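Local atomic coordinates of oligopeptide-binding protein oppA (Lactococcus lactis, PDB entry 3DRF), a protein that captures oligopeptides in a voluminous binding cavity that closes like a Venus fly-trap and serves their uptake through the OppABCDF ABC transporter. Residues Leu505-Ser510 against Lys520-Lys525; Ser499-Asp504 against Asn531-Val536; Pro180-Thr183 against Gly188-Leu191; Ser359-Ile364 against Pro479-Leu484; Ser139-Asn142 against Leu146-Tyr149. All coordinates share one frame; numbering follows the deposited sequence.

Interactions 1 and 2 join the same two helices, 499-508 and 516-533, at points whose centres lie about 12 Å apart, and Lys525 NZ of interaction 1 forms a salt bridge 3.1 Å long with Asp504 OD1 of interaction 2. Asp509 ties interaction 1 to two others: its OD2 probably bonds Tyr189 OH of interaction 3 (2.6 Å) and Ser480 OG of interaction 4 (2.7 Å). Interaction 5 connects to interaction 4 through Asp483 OD1 and Ser139 OG, 2.7 Å apart, and packs against interaction 3 at Gly188 and Tyr189. Interaction 4 lies nearest the chain's centre, about 11 Å from it, and its Asp483 and Leu484 pack on the bound peptide.

Interaction 1: residues Leu505-Ser510 against Lys520-Lys525; sequences LNDIDS and KAAFVK
Ile508 packs against Ala522 and Phe523, where helix 499-508 comes close enough to helix 516-533 for the CA atoms of Ile508 and Ala522 to lie 5.3 Å apart. So short a spacing is consistent with the small side chain of Ala522: its CB meets Ile508 CG1 at 3.8 Å. The other branch, Ile508 CG2, sits over one face of the Phe523 ring, 3.9 Å from the centroid and 27° off the normal, a CH-pi contact displaced toward the CE2-CZ side of the rim. With CG1 anti to the carbonyl carbon (chi1 -78°), Ile508 directs one branch to each partner, and Ile508 CD1 reaches Phe523 CD1.

The looser flank belongs to Asp507, partly exposed, which merely brushes the methyl with OD2, 3.8 Å from Ala522 CB; its OD1 is hydrogen-bonded to Tyr518. Phe523 also stacks with Phe368 and touches Pro479 and Ile361. Putting an alanine at Phe523 would probably open a gap beneath Ile508 CG2 and deprive Phe368 of its stacking mate.

With no hydrogen bond between the segments, the chemistry of the Ile508, Ala522 and Phe523 patch implies dispersion and close fit, while polar links such as Asp507 to Tyr518 join the helices beside it.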
# COMPACT_ATOMS: atom_id res chain seq x y z
N LEU A 505 11.59 5.35 -13.72
CA LEU A 505 10.62 5.91 -12.76
C LEU A 505 10.47 7.43 -12.99
O LEU A 505 9.38 7.94 -13.09
CB LEU A 505 11.06 5.70 -11.31
CG LEU A 505 10.88 4.22 -10.82
CD1 LEU A 505 11.64 4.05 -9.52
CD2 LEU A 505 9.42 3.77 -10.65
N ASN A 506 11.60 8.10 -13.16
CA ASN A 506 11.60 9.56 -13.38
C ASN A 506 10.98 9.90 -14.75
O ASN A 506 10.25 10.84 -14.85
CB ASN A 506 13.02 10.14 -13.24
CG ASN A 506 13.57 10.04 -11.81
OD1 ASN A 506 12.88 9.78 -10.87
ND2 ASN A 506 14.84 10.26 -11.71
N ASP A 507 11.31 9.10 -15.77
CA ASP A 507 10.77 9.37 -17.14
C ASP A 507 9.23 9.35 -17.15
O ASP A 507 8.62 10.16 -17.79
CB ASP A 507 11.42 8.40 -18.14
CG ASP A 507 11.31 8.89 -19.57
OD1 ASP A 507 11.47 10.08 -19.79
OD2 ASP A 507 11.15 8.09 -20.43
N ILE A 508 8.64 8.40 -16.42
CA ILE A 508 7.18 8.26 -16.30
C ILE A 508 6.51 9.55 -15.80
O ILE A 508 5.43 9.90 -16.19
CB ILE A 508 6.86 7.03 -15.42
CG1 ILE A 508 7.04 5.74 -16.26
CG2 ILE A 508 5.45 7.15 -14.79
CD1 ILE A 508 7.17 4.44 -15.38
N ASP A 509 7.23 10.23 -14.92
CA ASP A 509 6.67 11.44 -14.27
C ASP A 509 7.31 12.73 -14.77
O ASP A 509 7.08 13.75 -14.25
CB ASP A 509 6.76 11.35 -12.70
CG ASP A 509 5.89 10.27 -12.11
OD1 ASP A 509 4.93 9.89 -12.73
OD2 ASP A 509 6.24 9.82 -11.06
N SER A 510 8.10 12.65 -15.83
CA SER A 510 8.76 13.81 -16.40
C SER A 510 7.79 14.74 -17.18
O SER A 510 6.70 14.38 -17.50
CB SER A 510 9.90 13.34 -17.35
OG SER A 510 9.41 12.84 -18.57
N LYS A 520 2.88 6.51 -21.91
CA LYS A 520 2.60 5.09 -22.15
C LYS A 520 3.87 4.30 -22.49
O LYS A 520 4.08 3.27 -21.94
CB LYS A 520 1.58 4.95 -23.29
CG LYS A 520 1.07 3.50 -23.51
CD LYS A 520 0.12 3.48 -24.76
CE LYS A 520 -0.55 2.08 -25.01
NZ LYS A 520 -1.77 2.01 -24.24
N ALA A 521 4.69 4.81 -23.39
CA ALA A 521 5.97 4.15 -23.73
C ALA A 521 6.93 4.08 -22.54
O ALA A 521 7.62 3.10 -22.40
CB ALA A 521 6.63 4.84 -24.97
N ALA A 522 6.94 5.12 -21.71
CA ALA A 522 7.74 5.07 -20.50
C ALA A 522 7.24 4.00 -19.53
O ALA A 522 8.01 3.30 -19.00
CB ALA A 522 7.71 6.46 -19.88
N PHE A 523 5.94 3.87 -19.38
CA PHE A 523 5.36 2.80 -18.55
C PHE A 523 5.70 1.41 -19.11
O PHE A 523 5.97 0.54 -18.36
CB PHE A 523 3.83 2.96 -18.39
CG PHE A 523 3.42 3.70 -17.11
CD1 PHE A 523 3.63 3.16 -15.85
CD2 PHE A 523 2.82 4.94 -17.19
CE1 PHE A 523 3.25 3.82 -14.70
CE2 PHE A 523 2.41 5.62 -16.03
CZ PHE A 523 2.65 5.06 -14.79
N VAL A 524 5.65 1.24 -20.42
CA VAL A 524 5.99 -0.07 -21.02
C VAL A 524 7.48 -0.40 -20.73
O VAL A 524 7.79 -1.49 -20.38
CB VAL A 524 5.69 -0.09 -22.55
CG1 VAL A 524 6.36 -1.31 -23.21
CG2 VAL A 524 4.19 -0.12 -22.79
N LYS A 525 8.34 0.56 -20.97
CA LYS A 525 9.80 0.36 -20.75
C LYS A 525 10.10 -0.02 -19.30
O LYS A 525 10.82 -0.94 -19.07
CB LYS A 525 10.61 1.58 -21.22
CG LYS A 525 12.13 1.35 -21.05
CD LYS A 525 12.93 2.56 -21.53
CE LYS A 525 14.43 2.29 -21.64
NZ LYS A 525 15.04 1.97 -20.29

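Interaction 2: residues Ser499-Asp504 against Asn531-Val536; sequences SEITKD and NKKAYV
Glu500 and Lys533 meet through the aliphatic end of the lysine: in the conformer described, one of two modelled for the glutamate, Glu500 OE2 lies 3.3 Å from Lys533 CE. The opposite charges stay beyond salt-bridge range, with Glu500 OE2 and Lys533 NZ 4.4 Å apart. Nearer the lysine backbone, Ile501 CD1 approaches Lys533 CG at 4.2 Å, the two chains running past each other in opposite directions, and Ile501 CG1 comes to the edge of the Tyr535 ring, 4.4 Å from CE2.

The lysine chain bends at chi2 (-81°), its CB resting over one face of the Tyr535 ring, and its NZ makes a salt bridge with Asp498. One water accepts from Lys533 NZ at 3.1 Å and donates to Glu500 OE1, so in this conformer the two charges are joined indirectly. A second water accepts from Glu500 N and, weakly, from Lys533 NZ. Asp498 also bonds Tyr535 OH and Ile501 N, tying ring, lysine and helix start to one carboxylate.

The contact thus joins the beginning of helix 499-508 to the end of helix 516-533, where Ala534 takes positive phi (60°) before strand 536-549, while Arg333 of helix 330-339 touches Tyr535.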
# COMPACT_ATOMS: atom_id res chain seq x y z
N SER A 499 20.41 2.55 -11.78
CA SER A 499 20.26 3.78 -12.60
C SER A 499 19.20 3.64 -13.70
O SER A 499 18.46 4.52 -13.88
CB SER A 499 21.58 4.22 -13.24
OG SER A 499 22.49 4.61 -12.21
N GLU A 500 19.12 2.48 -14.32
CA GLU A 500 18.11 2.26 -15.37
C GLU A 500 16.70 2.39 -14.79
O GLU A 500 15.83 3.05 -15.37
CB GLU A 500 18.29 0.89 -16.03
CG GLU A 500 17.25 0.54 -17.08
CD GLU A 500 17.56 -0.76 -17.79
OE1 GLU A 500 18.46 -0.77 -18.67
OE2 GLU A 500 16.91 -1.77 -17.46
N ILE A 501 16.46 1.72 -13.67
CA ILE A 501 15.13 1.79 -12.99
C ILE A 501 14.78 3.19 -12.52
O ILE A 501 13.71 3.64 -12.74
CB ILE A 501 14.96 0.72 -11.88
CG1 ILE A 501 15.18 -0.72 -12.45
CG2 ILE A 501 13.58 0.90 -11.20
CD1 ILE A 501 14.25 -1.08 -13.65
N THR A 502 15.72 3.85 -11.87
CA THR A 502 15.56 5.24 -11.40
C THR A 502 15.23 6.17 -12.59
O THR A 502 14.30 6.90 -12.52
CB THR A 502 16.84 5.72 -10.70
OG1 THR A 502 16.90 5.06 -9.42
CG2 THR A 502 16.82 7.25 -10.50
N LYS A 503 15.96 6.05 -13.73
CA LYS A 503 15.62 6.86 -14.90
C LYS A 503 14.25 6.49 -15.47
O LYS A 503 13.51 7.36 -15.93
CB LYS A 503 16.70 6.74 -15.95
CG LYS A 503 18.01 7.41 -15.56
CD LYS A 503 18.92 7.51 -16.76
CE LYS A 503 20.28 8.07 -16.41
NZ LYS A 503 21.24 6.98 -16.08
N ASP A 504 13.87 5.16 -15.46
CA ASP A 504 12.53 4.76 -15.88
C ASP A 504 11.47 5.46 -15.04
O ASP A 504 10.45 5.92 -15.56
CB ASP A 504 12.37 3.25 -15.78
CG ASP A 504 13.11 2.51 -16.87
OD1 ASP A 504 13.58 3.17 -17.82
OD2 ASP A 504 13.21 1.26 -16.79
N ASN A 531 10.99 -6.46 -15.18
CA ASN A 531 10.94 -7.93 -15.39
C ASN A 531 12.34 -8.50 -15.76
O ASN A 531 12.71 -9.52 -15.31
CB ASN A 531 9.89 -8.27 -16.48
CG ASN A 531 8.46 -8.24 -15.96
OD1 ASN A 531 8.22 -8.12 -14.78
ND2 ASN A 531 7.53 -8.33 -16.85
N LYS A 532 13.11 -7.79 -16.57
CA LYS A 532 14.46 -8.27 -16.98
C LYS A 532 15.47 -8.18 -15.83
O LYS A 532 16.16 -9.10 -15.60
CB LYS A 532 14.96 -7.49 -18.20
CG LYS A 532 16.32 -8.06 -18.68
CD LYS A 532 16.75 -7.39 -19.99
CE LYS A 532 18.06 -8.10 -20.56
NZ LYS A 532 18.82 -7.25 -21.61
N LYS A 533 15.46 -7.07 -15.09
CA LYS A 533 16.35 -6.92 -13.95
C LYS A 533 15.97 -7.95 -12.86
O LYS A 533 16.81 -8.45 -12.19
CB LYS A 533 16.24 -5.51 -13.35
CG LYS A 533 16.79 -4.34 -14.23
CD LYS A 533 18.27 -4.13 -14.16
CE LYS A 533 18.72 -2.92 -15.01
NZ LYS A 533 20.24 -2.61 -14.69
N ALA A 534 14.68 -8.15 -12.69
CA ALA A 534 14.16 -9.19 -11.82
C ALA A 534 14.62 -8.99 -10.36
O ALA A 534 14.84 -9.91 -9.64
CB ALA A 534 14.58 -10.60 -12.36
N TYR A 535 14.66 -7.73 -9.96
CA TYR A 535 14.83 -7.42 -8.54
C TYR A 535 13.58 -7.77 -7.75
O TYR A 535 13.68 -8.06 -6.61
CB TYR A 535 15.15 -5.93 -8.37
CG TYR A 535 16.44 -5.44 -9.06
CD1 TYR A 535 17.61 -6.19 -9.08
CD2 TYR A 535 16.48 -4.20 -9.70
CE1 TYR A 535 18.77 -5.69 -9.68
CE2 TYR A 535 17.63 -3.72 -10.30
CZ TYR A 535 18.75 -4.46 -10.26
OH TYR A 535 19.95 -4.02 -10.82
N VAL A 536 12.43 -7.72 -8.43
CA VAL A 536 11.16 -8.23 -7.90
C VAL A 536 10.49 -8.98 -9.06
O VAL A 536 10.78 -8.72 -10.20
CB VAL A 536 10.26 -7.07 -7.38
CG1 VAL A 536 10.95 -6.31 -6.21
CG2 VAL A 536 9.88 -6.11 -8.53
O HOH W 1 21.40 0.57 -14.54
O HOH W 2 21.01 -2.11 -17.66

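Interaction 3: residues Pro180-Thr183 against Gly188-Leu191; sequences PGMT and GYFL
Met182 packs against Tyr189 and Phe190 inside a single long connection, the loop that leads from strand 170-174 to helix 197-200 and here doubles back so that the CA atoms of Met182 and Tyr189 stand 7.0 Å apart. Extended beyond CG, the methionine reaches Tyr189 with its terminal methyl and Phe190 with CB and CG. Met182 CE lies 3.8 Å from Tyr189 CB, the two side chains crossing at about a right angle. Nearer the backbone, Met182 CB is 4.1 Å from Phe190 CE2.

The Phe190 ring also presents its edge to the methionine backbone, with Met182 O close to the ring plane and 3.6 Å from CE2. That approach follows from a chi1 of 62°, which places CG between the backbone N and the carbonyl carbon and swings the ring back toward 180-183. Before the two aromatics, Gly188 has a positive phi of 82°, consistent with the turn of the chain here.

Around the contact, Leu91 and Val89 of strand 87-92 touch Phe190, as do Tyr119 and Tyr123 of helix 116-127, while Met182 touches Asn142. The polar end of Tyr189 leaves this group to bond Asp509.

No hydrogen bond links the two segments across the turn. The arrangement is that of an irregular reversal in a long loop, closed by a methionine that crosses two aromatic side chains and packed between the antiparallel sheet containing strand 87-92 and helix 116-127.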
# COMPACT_ATOMS: atom_id res chain seq x y z
N PRO A 180 2.70 14.72 -14.34
CA PRO A 180 1.46 14.45 -15.10
C PRO A 180 0.35 13.81 -14.24
O PRO A 180 -0.79 14.01 -14.48
CB PRO A 180 1.96 13.51 -16.24
CG PRO A 180 3.26 12.95 -15.75
CD PRO A 180 3.88 14.06 -14.95
N GLY A 181 0.73 13.10 -13.21
CA GLY A 181 -0.26 12.51 -12.31
C GLY A 181 -0.96 13.45 -11.29
O GLY A 181 -1.81 13.00 -10.57
N MET A 182 -0.54 14.71 -11.22
CA MET A 182 -1.05 15.66 -10.21
C MET A 182 -2.55 15.95 -10.27
O MET A 182 -3.09 16.44 -9.35
CB MET A 182 -0.25 16.96 -10.26
CG MET A 182 1.11 16.84 -9.55
SD MET A 182 1.96 18.43 -9.80
CE MET A 182 3.45 18.21 -8.76
N THR A 183 -3.14 15.63 -11.41
CA THR A 183 -4.60 15.76 -11.58
C THR A 183 -5.39 14.61 -10.89
O THR A 183 -6.58 14.71 -10.80
CB THR A 183 -4.97 15.77 -13.07
OG1 THR A 183 -4.40 14.62 -13.66
CG2 THR A 183 -4.46 17.06 -13.76
N GLY A 188 1.10 11.24 -5.09
CA GLY A 188 2.25 11.20 -4.17
C GLY A 188 3.12 12.45 -4.14
O GLY A 188 3.92 12.60 -3.29
N TYR A 189 2.95 13.35 -5.09
CA TYR A 189 3.74 14.63 -5.19
C TYR A 189 3.22 15.74 -4.27
O TYR A 189 3.95 16.59 -3.91
CB TYR A 189 3.86 15.07 -6.66
CG TYR A 189 4.76 14.13 -7.46
CD1 TYR A 189 6.12 14.22 -7.35
CD2 TYR A 189 4.23 13.11 -8.27
CE1 TYR A 189 6.98 13.37 -8.05
CE2 TYR A 189 5.07 12.23 -8.97
CZ TYR A 189 6.45 12.37 -8.85
OH TYR A 189 7.34 11.54 -9.49
N PHE A 190 1.95 15.68 -3.91
CA PHE A 190 1.40 16.48 -2.79
C PHE A 190 0.48 15.55 -2.02
O PHE A 190 -0.09 14.65 -2.55
CB PHE A 190 0.75 17.80 -3.21
CG PHE A 190 -0.46 17.65 -4.11
CD1 PHE A 190 -1.75 17.53 -3.58
CD2 PHE A 190 -0.31 17.67 -5.52
CE1 PHE A 190 -2.87 17.42 -4.44
CE2 PHE A 190 -1.41 17.55 -6.34
CZ PHE A 190 -2.67 17.45 -5.85
N LEU A 191 0.43 15.78 -0.73
CA LEU A 191 -0.32 14.91 0.20
C LEU A 191 -1.77 15.38 0.30
O LEU A 191 -2.12 16.46 -0.08
CB LEU A 191 0.39 14.87 1.60
CG LEU A 191 1.88 14.39 1.55
CD1 LEU A 191 2.57 14.50 2.93
CD2 LEU A 191 1.96 12.92 0.97

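Interaction 4: residues Ser359-Ile364 against Pro479-Leu484; sequences SLIPPI and PSQQDL
The irregular segment 359-364 passes the turn leading into helix 482-485 with the CA atoms of Ile361 and Pro479 7.0 Å apart, and a backbone carbonyl, that of Leu360, receives the one hydrogen bond between them. Gln481, at the N-cap position of the helix, supplies the donor. Its NE2 stands 3.0 Å from Leu360 O with an N-H...O angle of 142°, and it comes from above the carbonyl plane, 56° out of it. The bond is therefore bent and does not use a lone-pair direction.

The glutamine gets there by an extended chain (chi2 -172°), its side chain crossing that of Leu360 at about a right angle. Gln481 OE1 is 3.6 Å from Leu360 CB and is hydrogen-bonded to Tyr526 of helix 516-533, so both ends of the amide are engaged and its rotation is fixed. Ile361 CD1 lies over one face of the amide, 3.8 Å from Gln481 NE2, and also meets Pro479 O at 3.7 Å. The carbonyl partner is itself steadied: Ser359 OG accepts from Ile361 N at 3.2 Å in an ST turn, and the same hydroxyl bonds Gln527.

A leucine in place of Gln481 would keep some bulk but would probably leave Leu360 O and Tyr526 OH without their mate.

The geometry implies that one buried amide serves two polar partners, Leu360 O and Tyr526 OH, while Ile361 CD1 covers a face of it and Leu360 CB sits at its rim, close to its plane, linking the loop to helix 516-533 close to where Asp483 and Leu484 pack on the bound peptide.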
# COMPACT_ATOMS: atom_id res chain seq x y z
N SER A 359 3.21 -8.10 -15.16
CA SER A 359 3.96 -6.86 -14.82
C SER A 359 3.44 -6.28 -13.50
O SER A 359 2.58 -6.80 -12.91
CB SER A 359 3.84 -5.82 -15.94
OG SER A 359 2.67 -5.07 -15.74
N LEU A 360 4.07 -5.19 -13.08
CA LEU A 360 3.71 -4.52 -11.84
C LEU A 360 2.56 -3.50 -11.93
O LEU A 360 2.10 -3.03 -10.96
CB LEU A 360 4.95 -3.82 -11.23
CG LEU A 360 6.14 -4.78 -10.91
CD1 LEU A 360 7.42 -3.97 -10.58
CD2 LEU A 360 5.73 -5.73 -9.77
N ILE A 361 2.10 -3.25 -13.13
CA ILE A 361 1.00 -2.26 -13.33
C ILE A 361 -0.34 -3.00 -13.54
O ILE A 361 -0.50 -3.68 -14.52
CB ILE A 361 1.28 -1.34 -14.54
CG1 ILE A 361 2.65 -0.59 -14.40
CG2 ILE A 361 0.11 -0.35 -14.69
CD1 ILE A 361 2.73 0.42 -13.20
N PRO A 362 -1.28 -2.84 -12.65
CA PRO A 362 -2.48 -3.68 -12.71
C PRO A 362 -3.55 -3.18 -13.72
O PRO A 362 -3.51 -2.08 -14.11
CB PRO A 362 -3.03 -3.64 -11.27
CG PRO A 362 -2.62 -2.33 -10.76
CD PRO A 362 -1.22 -2.10 -11.37
N PRO A 363 -4.49 -4.04 -14.04
CA PRO A 363 -5.51 -3.77 -15.08
C PRO A 363 -6.38 -2.56 -14.83
O PRO A 363 -6.79 -1.97 -15.76
CB PRO A 363 -6.40 -5.05 -15.06
CG PRO A 363 -5.49 -6.16 -14.61
CD PRO A 363 -4.48 -5.49 -13.63
N ILE A 364 -6.63 -2.21 -13.59
CA ILE A 364 -7.40 -0.99 -13.31
C ILE A 364 -6.82 0.26 -14.01
O ILE A 364 -7.53 1.12 -14.40
CB ILE A 364 -7.59 -0.77 -11.78
CG1 ILE A 364 -8.63 0.36 -11.55
CG2 ILE A 364 -6.25 -0.53 -11.07
CD1 ILE A 364 -9.19 0.36 -10.24
N PRO A 479 -0.97 5.60 -11.17
CA PRO A 479 -0.09 4.43 -11.45
C PRO A 479 1.45 4.53 -11.20
O PRO A 479 2.10 3.53 -11.21
CB PRO A 479 -0.37 4.12 -12.94
CG PRO A 479 -0.91 5.42 -13.49
CD PRO A 479 -1.76 5.97 -12.36
N SER A 480 1.98 5.73 -11.04
CA SER A 480 3.41 5.89 -10.74
C SER A 480 3.80 5.09 -9.48
O SER A 480 3.11 5.10 -8.50
CB SER A 480 3.74 7.38 -10.55
OG SER A 480 5.16 7.46 -10.37
N GLN A 481 4.91 4.40 -9.59
CA GLN A 481 5.44 3.57 -8.50
C GLN A 481 6.70 4.14 -7.84
O GLN A 481 7.41 3.45 -7.20
CB GLN A 481 5.63 2.11 -8.94
CG GLN A 481 4.24 1.54 -9.41
CD GLN A 481 4.31 0.05 -9.69
OE1 GLN A 481 5.36 -0.52 -9.98
NE2 GLN A 481 3.17 -0.58 -9.61
N GLN A 482 6.91 5.45 -7.97
CA GLN A 482 7.96 6.14 -7.19
C GLN A 482 7.87 5.82 -5.72
O GLN A 482 8.88 5.68 -5.12
CB GLN A 482 7.84 7.69 -7.34
CG GLN A 482 8.16 8.22 -8.80
CD GLN A 482 9.66 8.43 -9.01
OE1 GLN A 482 10.46 7.99 -8.28
NE2 GLN A 482 10.01 9.09 -10.09
N ASP A 483 6.65 5.72 -5.18
CA ASP A 483 6.53 5.59 -3.72
C ASP A 483 6.70 4.12 -3.25
O ASP A 483 6.75 3.86 -2.11
CB ASP A 483 5.19 6.22 -3.26
CG ASP A 483 5.19 7.78 -3.41
OD1 ASP A 483 6.18 8.34 -3.72
OD2 ASP A 483 4.12 8.29 -3.16
N LEU A 484 6.86 3.20 -4.18
CA LEU A 484 7.27 1.81 -3.90
C LEU A 484 8.77 1.56 -4.10
O LEU A 484 9.34 0.77 -3.39
CB LEU A 484 6.51 0.86 -4.82
CG LEU A 484 4.97 0.82 -4.71
CD1 LEU A 484 4.44 -0.31 -5.58
CD2 LEU A 484 4.46 0.60 -3.25

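Interaction 5: residues Ser139-Asn142 against Leu146-Tyr149; sequences SLAN and LSDY
The flat group that takes part is the peptide unit joining Leu140 to Ala141, for no aromatic ring is engaged between the two segments. Leu146 meets the oxygen end of this unit from one side of its plane, CD2 lying beyond Leu140 O and tilted out of the plane, 3.4 Å from that oxygen. The same methyl continues onto the side chain, where Leu146 CD2 rests 3.8 Å from Leu140 CB. Leu146 can touch both because its CG stands opposite the backbone N (chi1 -170°), which lays the branch beside its own carbonyl carbon and toward Leu140.

The second pairing is small and partly polar. Ser147 OG touches the methyl of Ala141, 3.3 Å from its CB, although that methyl points away from 146-149 overall. Here the backbones come nearest, the CA atoms of Ala141 and Ser147 being 5.2 Å apart.

A water bridges the main chains beside this point of closest approach. It donates to Ala141 O at 2.9 Å and accepts from Ser147 N at 3.0 Å, so that the first turn of the helix is connected to the carbonyl of the preceding segment without a direct bond between them. Ala141 O has a further partner in Lys176.

Residues 139-142, helical in their backbone angles but lacking the regular bonds, thus fold against the start of helix 146-150. Helix 116-127 flanks both, with Ile126 against Leu140 and Ala127 against Leu146. On another side Asn142 pairs through its backbone with Lys176, in the chain just beyond strand 170-174.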
# COMPACT_ATOMS: atom_id res chain seq x y z
N SER A 139 9.38 11.35 -4.34
CA SER A 139 8.29 12.26 -4.80
C SER A 139 8.28 13.56 -3.98
O SER A 139 8.02 14.61 -4.49
CB SER A 139 6.93 11.59 -4.62
OG SER A 139 6.84 10.33 -5.34
N LEU A 140 8.56 13.46 -2.68
CA LEU A 140 8.50 14.63 -1.77
C LEU A 140 9.68 15.61 -1.95
O LEU A 140 9.59 16.72 -1.59
CB LEU A 140 8.40 14.15 -0.31
CG LEU A 140 7.02 13.49 -0.01
CD1 LEU A 140 7.05 12.97 1.43
CD2 LEU A 140 5.83 14.47 -0.17
N ALA A 141 10.76 15.14 -2.59
CA ALA A 141 11.93 16.00 -2.93
C ALA A 141 11.61 17.11 -3.96
O ALA A 141 12.29 18.04 -4.11
CB ALA A 141 13.09 15.13 -3.41
N ASN A 142 10.49 16.92 -4.65
CA ASN A 142 9.99 17.88 -5.65
C ASN A 142 9.24 19.08 -5.08
O ASN A 142 8.94 19.97 -5.80
CB ASN A 142 9.17 17.11 -6.74
CG ASN A 142 8.54 18.04 -7.81
OD1 ASN A 142 9.22 18.65 -8.57
ND2 ASN A 142 7.24 18.09 -7.83
N LEU A 146 11.76 20.94 0.84
CA LEU A 146 11.34 19.77 1.64
C LEU A 146 12.50 18.80 1.90
O LEU A 146 12.65 18.31 3.00
CB LEU A 146 10.09 19.08 1.05
CG LEU A 146 9.46 17.98 1.99
CD1 LEU A 146 9.18 18.39 3.44
CD2 LEU A 146 8.09 17.59 1.39
N SER A 147 13.38 18.64 0.93
CA SER A 147 14.58 17.84 1.13
C SER A 147 15.43 18.42 2.28
O SER A 147 15.88 17.73 3.12
CB SER A 147 15.39 17.71 -0.18
OG SER A 147 14.65 17.01 -1.15
N ASP A 148 15.62 19.72 2.28
CA ASP A 148 16.49 20.36 3.28
C ASP A 148 15.82 20.31 4.70
O ASP A 148 16.47 20.21 5.69
CB ASP A 148 16.76 21.81 2.85
CG ASP A 148 17.89 21.93 1.82
OD1 ASP A 148 18.59 21.02 1.56
OD2 ASP A 148 18.01 23.03 1.35
N TYR A 149 14.49 20.39 4.74
CA TYR A 149 13.78 20.15 6.01
C TYR A 149 14.00 18.71 6.51
O TYR A 149 14.33 18.49 7.60
CB TYR A 149 12.30 20.48 5.84
CG TYR A 149 11.50 20.24 7.13
CD1 TYR A 149 11.49 21.21 8.16
CD2 TYR A 149 10.82 19.05 7.35
CE1 TYR A 149 10.79 20.99 9.34
CE2 TYR A 149 10.12 18.84 8.56
CZ TYR A 149 10.11 19.82 9.51
OH TYR A 149 9.41 19.58 10.65
O HOH W 3 13.15 19.64 -1.86